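Local coordinates for cytosolic iron-sulfur protein assembly protein 1 (Saccharomyces cerevisiae, PDB 2HES) that serves as an essential component of the cytosolic iron-sulfur protein assembly machinery, required for maturation of extramitochondrial iron-sulfur proteins, at residues 129-133 with 145-150; 22-27 with 38-42. Residue numbers count along the deposited sequence, not the author numbering.

Contact 1: 129-133 with 145-150; sequences KSVWI and CISVLQ
I133 centres the apolar side of this antiparallel β-hairpin, formed by the third and fourth strands of a WD40 β-propeller blade. I133 CG1 lies 3.8 Å from L149 CD1 and I133 CG2 3.7 Å from I146 CD1, with I133 in the m,m rotamer. V131 (t) adds to the same face, V131 CB 4.1 Å from L149 CB. W187 of the next blade covers I133, I146 and L149, so this face forms part of an inter-blade interface. The axes of strands 131-133 and 145-149 approach to 4.7 Å, with N-to-C directions 175° apart. V131-L149 and I133-S147 are hydrogen-bonded pairs (CA-CA 4.9 and 5.1 Å); W132-V148 is non-hydrogen-bonded (4.6 Å). On the face of W132 (chi1 m, chi2 44°) and V148 (t), V148 CG2 sits 3.8 Å from the centroid of the W132 six-membered ring, 11° off its normal, a CH-pi contact; C145 SG approaches W132 CE3 obliquely at 3.6 Å. The backbone ladder comprises V131 N to L149 O (2.9 Å), L149 N to V131 O (2.7 Å) and I133 N to S147 O (2.9 Å). A classic β-bulge follows: I146, at phi/psi -104/-21, and S147 both oppose I133, whose O accepts I146 N at 2.8 Å and S147 N, weakly, at 3.4 Å. At the polar edge, S130 OG hydrogen-bonds D128 OD1, and one water donates to K129 O at 2.7 Å and to L149 O at 2.9 Å.

Contact 2: 22-27 with 38-42; sequences FSQGIL and LVSVK
Two backbone hydrogen bonds pair the second and third strands of a WD40 propeller blade, L27 N to V39 O (2.8 Å) and V39 N to L27 O (2.8 Å), and a third, V41 N to G25 O (3.1 Å), carries the pairing just past their ends. They set an antiparallel register in which L27-V39 is a hydrogen-bonded pair and I26-S40 a non-hydrogen-bonded one, with CA-CA spacings of 5.0 and 4.8 Å. A water donates to G25 O at 2.6 Å and lies 2.8 Å from S40 OG. The second strand is entered through a type I' turn from S23 to I26, with Q24 at phi/psi 58/44 and G25 at 71/15; reciprocal bonds S23 N to I26 O and I26 N to S23 O, both 3.0 Å, close it. L27 and V39 share one face, with L27 CB 4.3 Å from V39 CB; I26 and S40 share the other. I26 CG2 meets L38 CB at 4.1 Å, and L27 CB lies 4.2 Å from V41 CG2. L27 and V41 also touch F323 of the neighbouring blade. F22 (t) brings its CE1 to 3.7 Å from V41 CB.

Overall arrangement
From the N terminus, strand 5-11 joins 298-303, 312-316 and 320-325 in one sheet, closing the seven-bladed ring between the chain's two ends. The chain then enters the blade that runs from strand 17-23 to strand 47-52, where contact 2 closes a local loop across the hairpin of strands 26-31 and 36-40. After one intervening blade, contact 1 closes another loop across the hairpin of strands 131-135 and 144-149, at the outer edge of its blade. The contacts are in series, neither nested nor crossed, with centres 30 Å apart and nearest atoms about 19 Å apart. Contact 2 abuts the ring-closing blade through V321 and F323; contact 1 abuts the following blade, which begins with strand 156-161.

Contact 1: 129-133 with 145-150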
loop_
_atom_site.group_PDB
_atom_site.type_symbol
_atom_site.label_atom_id
_atom_site.label_comp_id
_atom_site.label_asym_id
_atom_site.label_seq_id
_atom_site.Cartn_x
_atom_site.Cartn_y
_atom_site.Cartn_z
ATOM N N LYS A 129 2.192 3.060 -16.964
ATOM C CA LYS A 129 3.641 2.978 -16.681
ATOM C C LYS A 129 4.178 4.201 -15.930
ATOM O O LYS A 129 5.368 4.275 -15.642
ATOM C CB LYS A 129 4.502 2.655 -17.932
ATOM C CG LYS A 129 3.878 1.632 -18.924
ATOM C CD LYS A 129 4.751 1.581 -20.195
ATOM C CE LYS A 129 4.274 0.531 -21.207
ATOM N NZ LYS A 129 2.980 0.872 -21.894
ATOM N N SER A 130 3.306 5.146 -15.583
ATOM C CA SER A 130 3.788 6.346 -14.910
ATOM C C SER A 130 3.408 6.437 -13.435
ATOM O O SER A 130 2.517 5.734 -12.926
ATOM C CB SER A 130 3.276 7.604 -15.605
ATOM O OG SER A 130 1.893 7.738 -15.305
ATOM N N VAL A 131 4.094 7.378 -12.787
ATOM C CA VAL A 131 3.811 7.826 -11.431
ATOM C C VAL A 131 3.702 9.348 -11.557
ATOM O O VAL A 131 4.610 10.003 -12.080
ATOM C CB VAL A 131 4.965 7.430 -10.461
ATOM C CG1 VAL A 131 4.695 7.967 -9.035
ATOM C CG2 VAL A 131 5.081 5.897 -10.384
ATOM N N TRP A 132 2.569 9.871 -11.114
ATOM C CA TRP A 132 2.323 11.317 -11.025
ATOM C C TRP A 132 2.454 11.793 -9.586
ATOM O O TRP A 132 2.067 11.090 -8.634
ATOM C CB TRP A 132 0.946 11.644 -11.604
ATOM C CG TRP A 132 0.825 11.470 -13.110
ATOM C CD1 TRP A 132 1.294 10.413 -13.889
ATOM C CD2 TRP A 132 0.153 12.349 -14.007
ATOM N NE1 TRP A 132 0.965 10.624 -15.210
ATOM C CE2 TRP A 132 0.262 11.795 -15.307
ATOM C CE3 TRP A 132 -0.525 13.576 -13.838
ATOM C CZ2 TRP A 132 -0.275 12.421 -16.438
ATOM C CZ3 TRP A 132 -1.075 14.197 -14.969
ATOM C CH2 TRP A 132 -0.948 13.614 -16.251
ATOM N N ILE A 133 3.027 12.994 -9.420
ATOM C CA ILE A 133 3.124 13.633 -8.100
ATOM C C ILE A 133 2.264 14.880 -8.127
ATOM O O ILE A 133 2.425 15.740 -9.031
ATOM C CB ILE A 133 4.579 14.020 -7.684
ATOM C CG1 ILE A 133 5.549 12.831 -7.778
ATOM C CG2 ILE A 133 4.585 14.575 -6.250
ATOM C CD1 ILE A 133 5.268 11.749 -6.814
ATOM N N CYS A 145 -0.236 19.370 -10.452
ATOM C CA CYS A 145 0.651 18.292 -10.858
ATOM C C CYS A 145 2.050 18.827 -10.943
ATOM O O CYS A 145 2.328 19.734 -11.750
ATOM C CB CYS A 145 0.231 17.697 -12.202
ATOM S SG CYS A 145 1.373 16.392 -12.657
ATOM N N ILE A 146 2.953 18.296 -10.123
ATOM C CA ILE A 146 4.302 18.851 -10.160
ATOM C C ILE A 146 5.332 17.982 -10.896
ATOM O O ILE A 146 6.401 18.458 -11.304
ATOM C CB ILE A 146 4.808 19.198 -8.787
ATOM C CG1 ILE A 146 4.758 17.994 -7.880
ATOM C CG2 ILE A 146 4.010 20.351 -8.187
ATOM C CD1 ILE A 146 5.735 18.092 -6.714
ATOM N N SER A 147 5.031 16.693 -11.027
ATOM C CA SER A 147 5.902 15.805 -11.808
ATOM C C SER A 147 5.155 14.630 -12.418
ATOM O O SER A 147 4.161 14.145 -11.861
ATOM C CB SER A 147 7.067 15.298 -10.953
ATOM O OG SER A 147 7.925 14.557 -11.786
ATOM N N VAL A 148 5.619 14.221 -13.590
ATOM C CA VAL A 148 5.081 13.065 -14.306
ATOM C C VAL A 148 6.266 12.143 -14.570
ATOM O O VAL A 148 7.174 12.495 -15.356
ATOM C CB VAL A 148 4.415 13.474 -15.623
ATOM C CG1 VAL A 148 3.974 12.225 -16.384
ATOM C CG2 VAL A 148 3.183 14.319 -15.363
ATOM N N LEU A 149 6.257 10.976 -13.916
ATOM C CA LEU A 149 7.467 10.172 -13.759
ATOM C C LEU A 149 7.304 8.893 -14.556
ATOM O O LEU A 149 6.483 8.023 -14.205
ATOM C CB LEU A 149 7.659 9.835 -12.296
ATOM C CG LEU A 149 7.912 11.059 -11.434
ATOM C CD1 LEU A 149 7.764 10.688 -9.990
ATOM C CD2 LEU A 149 9.326 11.639 -11.790
ATOM N N GLN A 150 8.043 8.838 -15.659
ATOM C CA GLN A 150 7.857 7.781 -16.665
ATOM C C GLN A 150 9.173 7.066 -16.877
ATOM O O GLN A 150 9.910 7.363 -17.819
ATOM C CB GLN A 150 7.331 8.419 -17.969
ATOM C CG GLN A 150 6.006 9.130 -17.792
ATOM C CD GLN A 150 5.390 9.551 -19.107
ATOM O OE1 GLN A 150 5.297 10.743 -19.402
ATOM N NE2 GLN A 150 4.995 8.573 -19.922
HETATM O O HOH W 1 7.349 5.281 -14.155
#

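Contact 2: 22-27 with 38-42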
loop_
_atom_site.group_PDB
_atom_site.type_symbol
_atom_site.label_atom_id
_atom_site.label_comp_id
_atom_site.label_asym_id
_atom_site.label_seq_id
_atom_site.Cartn_x
_atom_site.Cartn_y
_atom_site.Cartn_z
ATOM N N PHE A 22 -6.013 2.855 7.076
ATOM C CA PHE A 22 -6.459 3.184 8.454
ATOM C C PHE A 22 -5.888 4.507 8.940
ATOM O O PHE A 22 -4.681 4.720 8.900
ATOM C CB PHE A 22 -5.965 2.058 9.384
ATOM C CG PHE A 22 -6.487 2.111 10.795
ATOM C CD1 PHE A 22 -7.828 1.821 11.054
ATOM C CD2 PHE A 22 -5.635 2.364 11.871
ATOM C CE1 PHE A 22 -8.323 1.828 12.346
ATOM C CE2 PHE A 22 -6.120 2.364 13.186
ATOM C CZ PHE A 22 -7.482 2.094 13.415
ATOM N N SER A 23 -6.751 5.396 9.432
ATOM C CA SER A 23 -6.293 6.634 10.046
ATOM C C SER A 23 -7.345 7.030 11.053
ATOM O O SER A 23 -8.503 6.954 10.739
ATOM C CB SER A 23 -6.173 7.754 8.997
ATOM O OG SER A 23 -5.695 8.977 9.584
ATOM N N GLN A 24 -6.912 7.442 12.242
ATOM C CA GLN A 24 -7.793 8.084 13.230
ATOM C C GLN A 24 -8.964 7.169 13.576
ATOM O O GLN A 24 -10.123 7.599 13.622
ATOM C CB GLN A 24 -8.305 9.437 12.715
ATOM C CG GLN A 24 -7.181 10.402 12.345
ATOM C CD GLN A 24 -7.382 11.784 12.936
ATOM O OE1 GLN A 24 -6.835 12.109 14.002
ATOM N NE2 GLN A 24 -8.174 12.605 12.256
ATOM N N GLY A 25 -8.641 5.895 13.767
ATOM C CA GLY A 25 -9.638 4.887 14.126
ATOM C C GLY A 25 -10.611 4.507 13.032
ATOM O O GLY A 25 -11.626 3.877 13.311
ATOM N N ILE A 26 -10.328 4.865 11.780
ATOM C CA ILE A 26 -11.243 4.534 10.691
ATOM C C ILE A 26 -10.545 3.801 9.534
ATOM O O ILE A 26 -9.562 4.314 8.993
ATOM C CB ILE A 26 -11.907 5.786 10.101
ATOM C CG1 ILE A 26 -12.610 6.647 11.180
ATOM C CG2 ILE A 26 -12.862 5.413 8.950
ATOM C CD1 ILE A 26 -13.537 7.744 10.573
ATOM N N LEU A 27 -11.074 2.635 9.142
ATOM C CA LEU A 27 -10.585 1.902 7.963
ATOM C C LEU A 27 -11.424 2.264 6.730
ATOM O O LEU A 27 -12.642 2.047 6.723
ATOM C CB LEU A 27 -10.608 0.364 8.206
ATOM C CG LEU A 27 -9.887 -0.534 7.179
ATOM C CD1 LEU A 27 -8.346 -0.445 7.314
ATOM C CD2 LEU A 27 -10.385 -1.996 7.250
ATOM N N LEU A 38 -16.490 2.819 4.913
ATOM C CA LEU A 38 -15.720 3.255 6.049
ATOM C C LEU A 38 -16.150 2.492 7.274
ATOM O O LEU A 38 -17.363 2.340 7.527
ATOM C CB LEU A 38 -15.880 4.760 6.270
ATOM C CG LEU A 38 -15.675 5.736 5.102
ATOM C CD1 LEU A 38 -15.551 7.111 5.681
ATOM C CD2 LEU A 38 -14.442 5.406 4.238
ATOM N N VAL A 39 -15.152 2.002 8.014
ATOM C CA VAL A 39 -15.349 1.139 9.176
ATOM C C VAL A 39 -14.669 1.700 10.427
ATOM O O VAL A 39 -13.453 2.001 10.435
ATOM C CB VAL A 39 -14.822 -0.307 8.888
ATOM C CG1 VAL A 39 -14.934 -1.203 10.097
ATOM C CG2 VAL A 39 -15.541 -0.929 7.687
ATOM N N SER A 40 -15.442 1.808 11.500
ATOM C CA SER A 40 -14.922 2.200 12.796
ATOM C C SER A 40 -14.265 0.983 13.429
ATOM O O SER A 40 -14.854 -0.109 13.402
ATOM C CB SER A 40 -16.063 2.721 13.684
ATOM O OG SER A 40 -15.548 3.156 14.917
ATOM N N VAL A 41 -13.068 1.172 13.997
ATOM C CA VAL A 41 -12.195 0.071 14.455
ATOM C C VAL A 41 -11.458 0.369 15.761
ATOM O O VAL A 41 -10.741 1.367 15.849
ATOM C CB VAL A 41 -11.123 -0.286 13.388
ATOM C CG1 VAL A 41 -10.146 -1.320 13.939
ATOM C CG2 VAL A 41 -11.769 -0.790 12.114
ATOM N N LYS A 42 -11.603 -0.519 16.755
ATOM C CA LYS A 42 -11.046 -0.308 18.106
ATOM C C LYS A 42 -10.616 -1.562 18.892
ATOM O O LYS A 42 -9.797 -1.462 19.809
ATOM C CB LYS A 42 -12.015 0.528 18.951
HETATM O O HOH W 2 -13.222 4.639 15.190
#